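Local coordinates for five-membered-cyclitol-phosphate synthase (Streptomyces citricolor, PDB 6K96), which belongs to the myo-inositol-1-phosphate synthase family and binds nicotinamide-adenine-dinucleotide and a sodium ion in a tetrameric assembly, at residues I304-A309 / S319-K324. Residues are numbered along the deposited sequence; the frame is centred on the assembly and turned at random.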
ATOM      1  N   ILE B 304     -13.980 -28.479  16.501  1.00 37.91           N
ATOM      2  CA  ILE B 304     -14.271 -29.936  16.360  1.00 39.69           C
ATOM      3  C   ILE B 304     -13.644 -30.686  17.530  1.00 41.20           C
ATOM      4  O   ILE B 304     -14.193 -31.725  17.924  1.00 42.53           O
ATOM      5  CB  ILE B 304     -13.841 -30.568  15.033  1.00 39.35           C
ATOM      6  CG1 ILE B 304     -12.351 -30.361  14.771  1.00 40.16           C
ATOM      7  CG2 ILE B 304     -14.725 -30.082  13.902  1.00 38.48           C
ATOM      8  CD1 ILE B 304     -11.919 -30.868  13.428  1.00 40.83           C
ATOM      9  N   ARG B 305     -12.520 -30.211  18.055  1.00 42.69           N
ATOM     10  CA  ARG B 305     -11.872 -30.901  19.193  1.00 44.13           C
ATOM     11  C   ARG B 305     -12.644 -30.509  20.455  1.00 44.33           C
ATOM     12  O   ARG B 305     -12.739 -31.372  21.377  1.00 44.97           O
ATOM     13  CB  ARG B 305     -10.388 -30.562  19.341  1.00 44.41           C
ATOM     14  CG  ARG B 305      -9.447 -31.219  18.342  1.00 45.29           C
ATOM     15  CD  ARG B 305      -8.419 -30.230  17.801  1.00 44.71           C
ATOM     16  NE  ARG B 305      -7.235 -29.943  18.591  1.00 45.43           N
ATOM     17  CZ  ARG B 305      -6.544 -28.791  18.576  1.00 44.84           C
ATOM     18  NH1 ARG B 305      -6.890 -27.760  17.834  1.00 44.43           N
ATOM     19  NH2 ARG B 305      -5.473 -28.662  19.311  1.00 45.56           N
ATOM     20  N   ILE B 306     -13.163 -29.274  20.526  1.00 42.57           N
ATOM     21  CA  ILE B 306     -13.945 -28.860  21.717  1.00 41.82           C
ATOM     22  C   ILE B 306     -15.141 -29.796  21.777  1.00 41.08           C
ATOM     23  O   ILE B 306     -15.414 -30.341  22.861  1.00 41.65           O
ATOM     24  CB  ILE B 306     -14.342 -27.384  21.712  1.00 41.66           C
ATOM     25  CG1 ILE B 306     -13.147 -26.440  21.665  1.00 42.57           C
ATOM     26  CG2 ILE B 306     -15.171 -27.096  22.948  1.00 43.39           C
ATOM     27  CD1 ILE B 306     -13.535 -25.018  21.273  1.00 42.88           C
ATOM     28  N   ALA B 307     -15.735 -30.029  20.609  1.00 40.79           N
ATOM     29  CA  ALA B 307     -16.890 -30.919  20.351  1.00 39.71           C
ATOM     30  C   ALA B 307     -16.597 -32.330  20.851  1.00 39.96           C
ATOM     31  O   ALA B 307     -17.275 -32.774  21.800  1.00 40.97           O
ATOM     32  CB  ALA B 307     -17.194 -30.923  18.871  1.00 39.63           C
ATOM     33  N   ALA B 308     -15.655 -33.031  20.212  1.00 39.83           N
ATOM     34  CA  ALA B 308     -15.364 -34.464  20.465  1.00 39.39           C
ATOM     35  C   ALA B 308     -15.012 -34.679  21.934  1.00 39.65           C
ATOM     36  O   ALA B 308     -15.642 -35.560  22.547  1.00 39.95           O
ATOM     37  CB  ALA B 308     -14.307 -34.982  19.530  1.00 38.82           C
ATOM     38  N   ALA B 309     -14.100 -33.890  22.504  1.00 40.35           N
ATOM     39  CA  ALA B 309     -13.604 -34.111  23.885  1.00 41.96           C
ATOM     40  C   ALA B 309     -14.767 -33.984  24.874  1.00 42.95           C
ATOM     41  O   ALA B 309     -14.834 -34.765  25.804  1.00 43.23           O
ATOM     42  CB  ALA B 309     -12.494 -33.158  24.227  1.00 42.10           C
ATOM     43  N   SER B 319     -20.309 -25.301  24.782  1.00 42.92           N
ATOM     44  CA  SER B 319     -19.068 -25.143  25.580  1.00 42.72           C
ATOM     45  C   SER B 319     -18.626 -23.684  25.490  1.00 41.56           C
ATOM     46  O   SER B 319     -18.599 -23.121  24.355  1.00 41.68           O
ATOM     47  CB  SER B 319     -17.954 -26.067  25.182  1.00 42.87           C
ATOM     48  OG  SER B 319     -16.786 -25.727  25.922  1.00 43.05           O
ATOM     49  N   ALA B 320     -18.277 -23.101  26.634  1.00 39.71           N
ATOM     50  CA  ALA B 320     -17.767 -21.720  26.679  1.00 38.82           C
ATOM     51  C   ALA B 320     -16.359 -21.655  26.033  1.00 38.17           C
ATOM     52  O   ALA B 320     -15.969 -20.581  25.585  1.00 38.33           O
ATOM     53  CB  ALA B 320     -17.824 -21.234  28.100  1.00 39.25           C
ATOM     54  N   ALA B 321     -15.640 -22.767  25.891  1.00 37.43           N
ATOM     55  CA  ALA B 321     -14.312 -22.768  25.241  1.00 37.15           C
ATOM     56  C   ALA B 321     -14.454 -22.342  23.784  1.00 36.24           C
ATOM     57  O   ALA B 321     -13.450 -22.100  23.149  1.00 35.19           O
ATOM     58  CB  ALA B 321     -13.677 -24.137  25.303  1.00 37.58           C
ATOM     59  N   ALA B 322     -15.659 -22.368  23.221  1.00 36.53           N
ATOM     60  CA  ALA B 322     -15.864 -22.122  21.773  1.00 35.45           C
ATOM     61  C   ALA B 322     -16.036 -20.634  21.520  1.00 34.90           C
ATOM     62  O   ALA B 322     -16.098 -20.252  20.344  1.00 34.49           O
ATOM     63  CB  ALA B 322     -17.058 -22.877  21.289  1.00 36.13           C
ATOM     64  N   VAL B 323     -16.106 -19.817  22.563  1.00 35.03           N
ATOM     65  CA  VAL B 323     -16.677 -18.444  22.428  1.00 35.54           C
ATOM     66  C   VAL B 323     -15.750 -17.581  21.559  1.00 36.86           C
ATOM     67  O   VAL B 323     -16.228 -16.882  20.626  1.00 37.94           O
ATOM     68  CB  VAL B 323     -17.012 -17.850  23.809  1.00 34.49           C
ATOM     69  CG1 VAL B 323     -17.302 -16.366  23.763  1.00 34.31           C
ATOM     70  CG2 VAL B 323     -18.164 -18.585  24.444  1.00 34.23           C
ATOM     71  N   LYS B 324     -14.454 -17.601  21.795  1.00 39.61           N
ATOM     72  CA  LYS B 324     -13.571 -16.620  21.114  1.00 41.46           C
ATOM     73  C   LYS B 324     -13.531 -16.887  19.604  1.00 41.20           C
ATOM     74  O   LYS B 324     -13.160 -15.935  18.880  1.00 40.22           O
ATOM     75  CB  LYS B 324     -12.174 -16.610  21.729  1.00 43.15           C
ATOM     76  CG  LYS B 324     -12.116 -15.893  23.068  1.00 46.15           C
ATOM     77  CD  LYS B 324     -10.779 -15.227  23.391  1.00 48.35           C
ATOM     78  CE  LYS B 324     -10.938 -14.209  24.515  1.00 50.44           C
ATOM     79  NZ  LYS B 324      -9.683 -13.946  25.265  1.00 49.69           N
TER
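Ile306 reaches out from helix 292-313 and sets its two branches against Ser319, Ala321 and Ala322 of the turn 319-322. With chi1 at -60°, CG1 lies beside the backbone N and CG2 is anti to it; CG2 of Ile306 comes alongside the serine, 3.7 Å from both CB and OG of Ser319. The other branch extends to CD1, which meets backbone: CD1 of Ile306 is 3.5 Å from O of Ala321 and 3.7 Å from CA of Ala322. The methyl of Ala321 points at the helix and touches both branches, its CB 4.1 Å from CG2 of Ile306. A branched isoleucine suits this place because it can span three residues of the turn, and the small side chains of Ala321 and Ala322 let CD1 come close to the main chain. Ser319 closes an ST turn: its OG, also anti to its own N, accepts from N of Ala321 at 3.2 Å (152°). Tyr345 of helix 338-353 touches both Ile306 and Ala321, extending the apolar cluster. The ST turn and short 3-10 segment thus pack the connection between helices 292-313 and 338-353 back onto the first, whose Ile304, Ala307 and Ala308 pack on strands 5-10 and 127-130 of the parallel Rossmann-type sheet.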